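Local coordinates for protein Esterase/lipase (Lactobacillus rhamnosus, PDB 4N5I) that probably hydrolyses carboxylic ester bonds, as expected of an esterase or lipase with an alpha/beta-hydrolase fold, and binds a phosphinate analogue of a lipid ester, at residues K10-W15 / G76-D81; A181-V186 / K277-V282. The protein carries 1 engineered substitution. All coordinates share one frame; numbering follows the deposited sequence.

How separate parts of an alpha/beta hydrolase meet around one bound lipid-like molecule is illustrated by two contacts whose centres lie about 17 Å apart. Interaction 1 joins the N-terminal helix to the loop 76-81, whose backbone helps hold the phosphinyl oxygen O20 of 2HD. Interaction 2 sets the C-terminal end of a central strand against the loop that carries His278, beside the glycerol-like part of the same ligand. The two meet directly where Trp77 CZ2 packs 4.1 Å from Val186 O, and these two residues also line the octyl chain. Gly75 N and Ala147 N also hydrogen-bond the ligand, consistent with an oxyanion hole next to Ser146, the probable nucleophile.

Interaction 1. Residues K10-W15 / G76-D81; sequences KVQASW and GWFYGD. With 2HD ((2R)-2,3-dibutoxypropyl (R)-octylphosphinate), chain B.
Tyr79 CB sits 3.3 Å above the plane of the Trp15 indole, displaced toward its rim, while Ser14 OG lies on the opposite side and Val11 CG1 at the edge. The Tyr79 ring runs nearly parallel to the six-membered ring of Trp15 (11°), but is slid so far, 5.6 Å between centroids, that the two barely overlap. Val11 CG1, anti to the backbone N (chi1 163°), makes a CH-pi contact over the face of Phe78, 3.8 Å from that ring's centroid. Two waters bridge the amide of Gln12 to Phe78 O. Gly76 ends a His-Gly-Gly-Gly run, which in related alpha/beta hydrolases forms the oxyanion hole, and its N donates to 2HD O20 at 2.7 Å (158°), consistent with that role. Trp15 CZ2 lies 3.7 Å from Gly76 CA, and any CB there would collide with the indole. Trp15 CH2 touches C22 of a butoxy chain at 3.5 Å, and its NE1 is hydrogen-bonded to Tyr206 OH. An alanine in place of Trp15 would probably leave Tyr206 without this mate and open a gap between Tyr79, Gly76 and the butoxy chain. Tyr79 OH bonds Asp22, further along the same helix as Trp15.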
loop_
_atom_site.group_PDB
_atom_site.type_symbol
_atom_site.label_atom_id
_atom_site.label_comp_id
_atom_site.label_asym_id
_atom_site.label_seq_id
_atom_site.Cartn_x
_atom_site.Cartn_y
_atom_site.Cartn_z
ATOM N N LYS A 10 -0.492 9.471 23.541
ATOM C CA LYS A 10 0.763 9.895 22.906
ATOM C C LYS A 10 0.876 9.539 21.401
ATOM O O LYS A 10 1.308 10.359 20.574
ATOM C CB LYS A 10 1.966 9.310 23.650
ATOM C CG LYS A 10 2.557 10.288 24.648
ATOM C CD LYS A 10 3.633 9.649 25.525
ATOM C CE LYS A 10 4.891 9.522 24.720
ATOM N NZ LYS A 10 5.735 10.770 24.850
ATOM N N VAL A 11 0.477 8.306 21.083
ATOM C CA VAL A 11 0.395 7.837 19.705
ATOM C C VAL A 11 -0.545 8.755 18.903
ATOM O O VAL A 11 -0.187 9.290 17.833
ATOM C CB VAL A 11 -0.101 6.366 19.704
ATOM C CG1 VAL A 11 -0.601 5.936 18.332
ATOM C CG2 VAL A 11 1.034 5.462 20.157
ATOM N N GLN A 12 -1.719 8.982 19.460
ATOM C CA GLN A 12 -2.722 9.793 18.780
ATOM C C GLN A 12 -2.295 11.258 18.582
ATOM O O GLN A 12 -2.565 11.860 17.535
ATOM C CB GLN A 12 -4.066 9.674 19.491
ATOM C CG GLN A 12 -4.649 8.256 19.470
ATOM C CD GLN A 12 -5.190 7.822 18.090
ATOM O OE1 GLN A 12 -4.879 8.425 17.045
ATOM N NE2 GLN A 12 -6.025 6.785 18.096
ATOM N N ALA A 13 -1.584 11.815 19.548
ATOM C CA ALA A 13 -1.112 13.208 19.405
ATOM C C ALA A 13 -0.039 13.292 18.318
ATOM O O ALA A 13 0.086 14.300 17.595
ATOM C CB ALA A 13 -0.631 13.741 20.751
ATOM N N SER A 14 0.751 12.238 18.148
ATOM C CA SER A 14 1.713 12.290 17.046
ATOM C C SER A 14 0.970 12.250 15.678
ATOM O O SER A 14 1.296 13.033 14.775
ATOM C CB SER A 14 2.872 11.321 17.180
ATOM O OG SER A 14 2.758 10.231 16.357
ATOM N N TRP A 15 -0.046 11.406 15.546
ATOM C CA TRP A 15 -0.862 11.421 14.325
ATOM C C TRP A 15 -1.661 12.718 14.136
ATOM O O TRP A 15 -1.931 13.096 12.990
ATOM C CB TRP A 15 -1.711 10.138 14.189
ATOM C CG TRP A 15 -0.781 8.937 14.103
ATOM C CD1 TRP A 15 -0.597 7.988 15.050
ATOM C CD2 TRP A 15 0.154 8.637 13.049
ATOM N NE1 TRP A 15 0.422 7.117 14.666
ATOM C CE2 TRP A 15 0.874 7.479 13.436
ATOM C CE3 TRP A 15 0.457 9.242 11.813
ATOM C CZ2 TRP A 15 1.895 6.930 12.650
ATOM C CZ3 TRP A 15 1.442 8.693 11.015
ATOM C CH2 TRP A 15 2.160 7.546 11.435
ATOM N N GLY A 76 0.956 4.421 9.825
ATOM C CA GLY A 76 1.218 3.654 11.055
ATOM C C GLY A 76 0.082 2.822 11.583
ATOM O O GLY A 76 0.044 2.530 12.780
ATOM N N TRP A 77 -0.848 2.424 10.694
ATOM C CA TRP A 77 -2.016 1.595 11.083
ATOM C C TRP A 77 -2.997 2.266 11.997
ATOM O O TRP A 77 -4.120 1.736 12.198
ATOM C CB TRP A 77 -1.592 0.253 11.733
ATOM C CG TRP A 77 -0.555 -0.557 10.942
ATOM C CD1 TRP A 77 -0.818 -1.412 9.914
ATOM C CD2 TRP A 77 0.872 -0.623 11.165
ATOM N NE1 TRP A 77 0.367 -1.939 9.421
ATOM C CE2 TRP A 77 1.408 -1.497 10.196
ATOM C CE3 TRP A 77 1.768 0.016 12.071
ATOM C CZ2 TRP A 77 2.797 -1.804 10.130
ATOM C CZ3 TRP A 77 3.121 -0.255 11.982
ATOM C CH2 TRP A 77 3.639 -1.158 11.026
ATOM N N PHE A 78 -2.625 3.457 12.501
ATOM C CA PHE A 78 -3.489 4.227 13.429
ATOM C C PHE A 78 -4.163 5.424 12.746
ATOM O O PHE A 78 -5.048 6.109 13.304
ATOM C CB PHE A 78 -2.644 4.761 14.608
ATOM C CG PHE A 78 -2.422 3.784 15.717
ATOM C CD1 PHE A 78 -1.332 2.933 15.720
ATOM C CD2 PHE A 78 -3.257 3.775 16.806
ATOM C CE1 PHE A 78 -1.113 2.069 16.786
ATOM C CE2 PHE A 78 -3.078 2.865 17.867
ATOM C CZ PHE A 78 -1.987 2.033 17.856
ATOM N N TYR A 79 -3.732 5.729 11.529
ATOM C CA TYR A 79 -4.121 7.027 10.929
ATOM C C TYR A 79 -4.394 6.911 9.413
ATOM O O TYR A 79 -3.771 6.093 8.692
ATOM C CB TYR A 79 -3.014 8.096 11.196
ATOM C CG TYR A 79 -3.038 9.345 10.317
ATOM C CD1 TYR A 79 -2.197 9.457 9.209
ATOM C CD2 TYR A 79 -3.874 10.413 10.607
ATOM C CE1 TYR A 79 -2.204 10.581 8.390
ATOM C CE2 TYR A 79 -3.937 11.534 9.800
ATOM C CZ TYR A 79 -3.101 11.633 8.681
ATOM O OH TYR A 79 -3.163 12.775 7.872
ATOM N N GLY A 80 -5.288 7.763 8.928
ATOM C CA GLY A 80 -5.500 7.951 7.484
ATOM C C GLY A 80 -6.874 7.490 7.114
ATOM O O GLY A 80 -7.618 6.973 7.969
ATOM N N ASP A 81 -7.230 7.712 5.864
ATOM C CA ASP A 81 -8.517 7.296 5.273
ATOM C C ASP A 81 -8.355 7.288 3.725
ATOM O O ASP A 81 -7.258 7.504 3.207
ATOM C CB ASP A 81 -9.630 8.256 5.722
ATOM C CG ASP A 81 -9.356 9.681 5.351
ATOM O OD1 ASP A 81 -8.720 9.908 4.291
ATOM O OD2 ASP A 81 -9.720 10.580 6.188
HETATM O O20 2HD B . 2.843 4.402 7.887
HETATM P P9 2HD B . 4.355 4.699 8.060
HETATM C C8 2HD B . 5.196 3.632 9.246
HETATM C C7 2HD B . 4.978 4.107 10.653
HETATM C C6 2HD B . 5.253 2.924 11.619
HETATM C C5 2HD B . 5.391 3.545 12.987
HETATM C C4 2HD B . 6.138 2.631 13.924
HETATM C C3 2HD B . 6.069 3.334 15.262
HETATM C C2 2HD B . 7.208 2.959 16.213
HETATM C C1 2HD B . 7.081 3.757 17.499
HETATM O O10 2HD B . 4.418 6.236 8.331
HETATM C C11 2HD B . 5.615 6.816 7.857
HETATM C C12 2HD B . 6.113 8.011 8.663
HETATM O O21 2HD B . 6.494 7.595 9.990
HETATM C C22 2HD B . 5.599 7.835 11.087
HETATM C C23 2HD B . 6.301 8.568 12.226
HETATM C C24 2HD B . 5.352 8.691 13.423
HETATM C C25 2HD B . 5.572 7.635 14.484
HETATM C C13 2HD B . 5.057 9.116 8.549
HETATM O O14 2HD B . 5.035 9.501 7.181
HETATM C C15 2HD B . 4.194 10.623 6.925
HETATM C C16 2HD B . 2.714 10.231 6.958
HETATM C C17 2HD B . 2.444 8.908 6.241
HETATM C C18 2HD B . 0.957 8.650 6.245
HETATM O O HOH W 1 -6.578 5.493 15.458
HETATM O O HOH W 2 -5.196 8.506 14.357
#

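Interaction 2. Residues A181-V186 / K277-V282; sequences ALVCPV and KHVFNV. With 2HD ((2R)-2,3-dibutoxypropyl (R)-octylphosphinate), chain B.
Val183 CG1 presses on the side-chain oxygen of Asn281, 3.4 Å from OD1, and this is the tight end of the contact. The two side chains come from opposite directions. With the CG of Asn281 between the backbone N and the carbonyl carbon (chi1 62°), its amide end approaches the strand, and Asn294 OD1 holds its ND2, so the group is unlikely to swing away from the valine. Around this pair the apolar fit is easier: Val183 CG1 is 4.3 Å from both Val279 CG1 and Val282 CG2. At the next residue the chain leaves the strand, and Cys184 SG accepts a weak hydrogen bond from Val279 N, 3.6 Å away and fairly straight at 159°. That bond engages the backbone at the N-cap of the short helix 280-283, while Cys184 CB packs against Val279 CG1.

Toward the ligand the contact thins out. His278 is partly exposed, and its side chain extends away from the strand segment. One face of the imidazole lies under C12 of 2HD and the other near Lys277 CD. Two conformers were modelled, so this approach to the ligand is less certain; in the one described, ND1 bonds to Ser244 OG and NE2 is 7.6 Å from 2HD P9, not in a working position. Val183 also pairs through its backbone with Gly144 and Ser146, within a GxSxG sequence. By topology, His278 falls on the loop after strand 263-268, where the alpha/beta-hydrolase fold carries its catalytic histidine, a role His278 probably fills.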
loop_
_atom_site.group_PDB
_atom_site.type_symbol
_atom_site.label_atom_id
_atom_site.label_comp_id
_atom_site.label_asym_id
_atom_site.label_seq_id
_atom_site.Cartn_x
_atom_site.Cartn_y
_atom_site.Cartn_z
ATOM N N ALA A 181 4.312 -3.013 -5.569
ATOM C CA ALA A 181 5.294 -1.940 -5.352
ATOM C C ALA A 181 5.101 -1.402 -3.961
ATOM O O ALA A 181 4.033 -0.917 -3.619
ATOM C CB ALA A 181 5.127 -0.829 -6.416
ATOM N N LEU A 182 6.155 -1.468 -3.168
ATOM C CA LEU A 182 6.164 -1.046 -1.784
ATOM C C LEU A 182 6.969 0.211 -1.665
ATOM O O LEU A 182 8.139 0.225 -2.087
ATOM C CB LEU A 182 6.849 -2.145 -0.924
ATOM C CG LEU A 182 6.279 -3.526 -1.171
ATOM C CD1 LEU A 182 6.879 -4.576 -0.232
ATOM C CD2 LEU A 182 4.771 -3.505 -0.916
ATOM N N VAL A 183 6.376 1.236 -1.063
ATOM C CA VAL A 183 7.049 2.514 -0.936
ATOM C C VAL A 183 7.371 2.735 0.529
ATOM O O VAL A 183 6.470 2.829 1.379
ATOM C CB VAL A 183 6.194 3.673 -1.476
ATOM C CG1 VAL A 183 6.831 4.996 -1.135
ATOM C CG2 VAL A 183 6.015 3.562 -2.969
ATOM N N CYS A 184 8.672 2.825 0.818
ATOM C CA CYS A 184 9.217 2.887 2.170
ATOM C C CYS A 184 8.453 1.976 3.174
ATOM O O CYS A 184 7.983 2.422 4.239
ATOM C CB CYS A 184 9.230 4.322 2.700
ATOM S SG CYS A 184 10.058 5.513 1.664
ATOM N N PRO A 185 8.332 0.715 2.827
ATOM C CA PRO A 185 7.547 -0.152 3.653
ATOM C C PRO A 185 8.162 -0.380 5.029
ATOM O O PRO A 185 9.374 -0.330 5.165
ATOM C CB PRO A 185 7.615 -1.486 2.888
ATOM C CG PRO A 185 8.947 -1.473 2.256
ATOM C CD PRO A 185 9.025 -0.054 1.749
ATOM N N VAL A 186 7.286 -0.689 5.982
ATOM C CA VAL A 186 7.648 -1.213 7.312
ATOM C C VAL A 186 7.112 -2.627 7.398
ATOM O O VAL A 186 6.203 -2.891 8.146
ATOM C CB VAL A 186 7.120 -0.313 8.440
ATOM C CG1 VAL A 186 7.553 -0.815 9.813
ATOM C CG2 VAL A 186 7.750 1.050 8.301
ATOM N N LYS A 277 12.468 12.316 1.692
ATOM C CA LYS A 277 12.275 11.648 2.961
ATOM C C LYS A 277 11.148 10.681 2.784
ATOM O O LYS A 277 10.850 10.259 1.614
ATOM C CB LYS A 277 12.180 12.593 4.165
ATOM C CG LYS A 277 11.358 13.827 3.953
ATOM C CD LYS A 277 9.883 13.580 4.057
ATOM C CE LYS A 277 9.160 14.908 4.061
ATOM N NZ LYS A 277 9.167 15.408 2.632
ATOM N N HIS A 278 10.625 10.240 3.915
ATOM C CA HIS A 278 9.674 9.158 3.936
ATOM C C HIS A 278 8.446 9.486 3.067
ATOM O O HIS A 278 7.859 10.597 3.096
ATOM C CB HIS A 278 9.310 8.706 5.389
ATOM C CG HIS A 278 8.775 9.791 6.274
ATOM N ND1 HIS A 278 9.336 10.086 7.501
ATOM C CD2 HIS A 278 7.747 10.658 6.112
ATOM C CE1 HIS A 278 8.672 11.077 8.063
ATOM N NE2 HIS A 278 7.692 11.433 7.246
ATOM N N VAL A 279 8.087 8.495 2.286
ATOM C CA VAL A 279 7.019 8.532 1.317
ATOM C C VAL A 279 6.965 9.819 0.469
ATOM O O VAL A 279 5.890 10.234 0.099
ATOM C CB VAL A 279 5.683 8.027 1.920
ATOM C CG1 VAL A 279 5.917 6.708 2.668
ATOM C CG2 VAL A 279 5.074 8.984 2.883
ATOM N N PHE A 280 8.108 10.427 0.121
ATOM C CA PHE A 280 8.117 11.724 -0.629
ATOM C C PHE A 280 7.326 11.636 -1.953
ATOM O O PHE A 280 6.656 12.566 -2.371
ATOM C CB PHE A 280 9.530 12.284 -0.866
ATOM C CG PHE A 280 10.266 11.583 -1.965
ATOM C CD1 PHE A 280 10.024 11.905 -3.286
ATOM C CD2 PHE A 280 11.118 10.536 -1.699
ATOM C CE1 PHE A 280 10.652 11.216 -4.307
ATOM C CE2 PHE A 280 11.717 9.837 -2.733
ATOM C CZ PHE A 280 11.501 10.217 -4.039
ATOM N N ASN A 281 7.424 10.501 -2.638
ATOM C CA ASN A 281 6.770 10.370 -3.945
ATOM C C ASN A 281 5.243 10.205 -3.877
ATOM O O ASN A 281 4.555 10.423 -4.858
ATOM C CB ASN A 281 7.432 9.265 -4.743
ATOM C CG ASN A 281 7.290 7.903 -4.062
ATOM O OD1 ASN A 281 7.871 7.676 -2.986
ATOM N ND2 ASN A 281 6.483 7.031 -4.648
ATOM N N VAL A 282 4.725 9.918 -2.705
ATOM C CA VAL A 282 3.271 9.888 -2.443
ATOM C C VAL A 282 2.799 11.258 -1.960
ATOM O O VAL A 282 1.746 11.753 -2.334
ATOM C CB VAL A 282 2.945 8.836 -1.365
ATOM C CG1 VAL A 282 1.482 8.785 -1.015
ATOM C CG2 VAL A 282 3.363 7.457 -1.830
HETATM O O20 2HD B . 2.843 4.402 7.887
HETATM P P9 2HD B . 4.355 4.699 8.060
HETATM C C8 2HD B . 5.196 3.632 9.246
HETATM C C7 2HD B . 4.978 4.107 10.653
HETATM C C6 2HD B . 5.253 2.924 11.619
HETATM C C5 2HD B . 5.391 3.545 12.987
HETATM C C4 2HD B . 6.138 2.631 13.924
HETATM C C3 2HD B . 6.069 3.334 15.262
HETATM C C2 2HD B . 7.208 2.959 16.213
HETATM C C1 2HD B . 7.081 3.757 17.499
HETATM O O10 2HD B . 4.418 6.236 8.331
HETATM C C11 2HD B . 5.615 6.816 7.857
HETATM C C12 2HD B . 6.113 8.011 8.663
HETATM O O21 2HD B . 6.494 7.595 9.990
HETATM C C22 2HD B . 5.599 7.835 11.087
HETATM C C23 2HD B . 6.301 8.568 12.226
HETATM C C24 2HD B . 5.352 8.691 13.423
HETATM C C25 2HD B . 5.572 7.635 14.484
HETATM C C13 2HD B . 5.057 9.116 8.549
HETATM O O14 2HD B . 5.035 9.501 7.181
HETATM C C15 2HD B . 4.194 10.623 6.925
HETATM C C16 2HD B . 2.714 10.231 6.958
HETATM C C17 2HD B . 2.444 8.908 6.241
HETATM C C18 2HD B . 0.957 8.650 6.245
#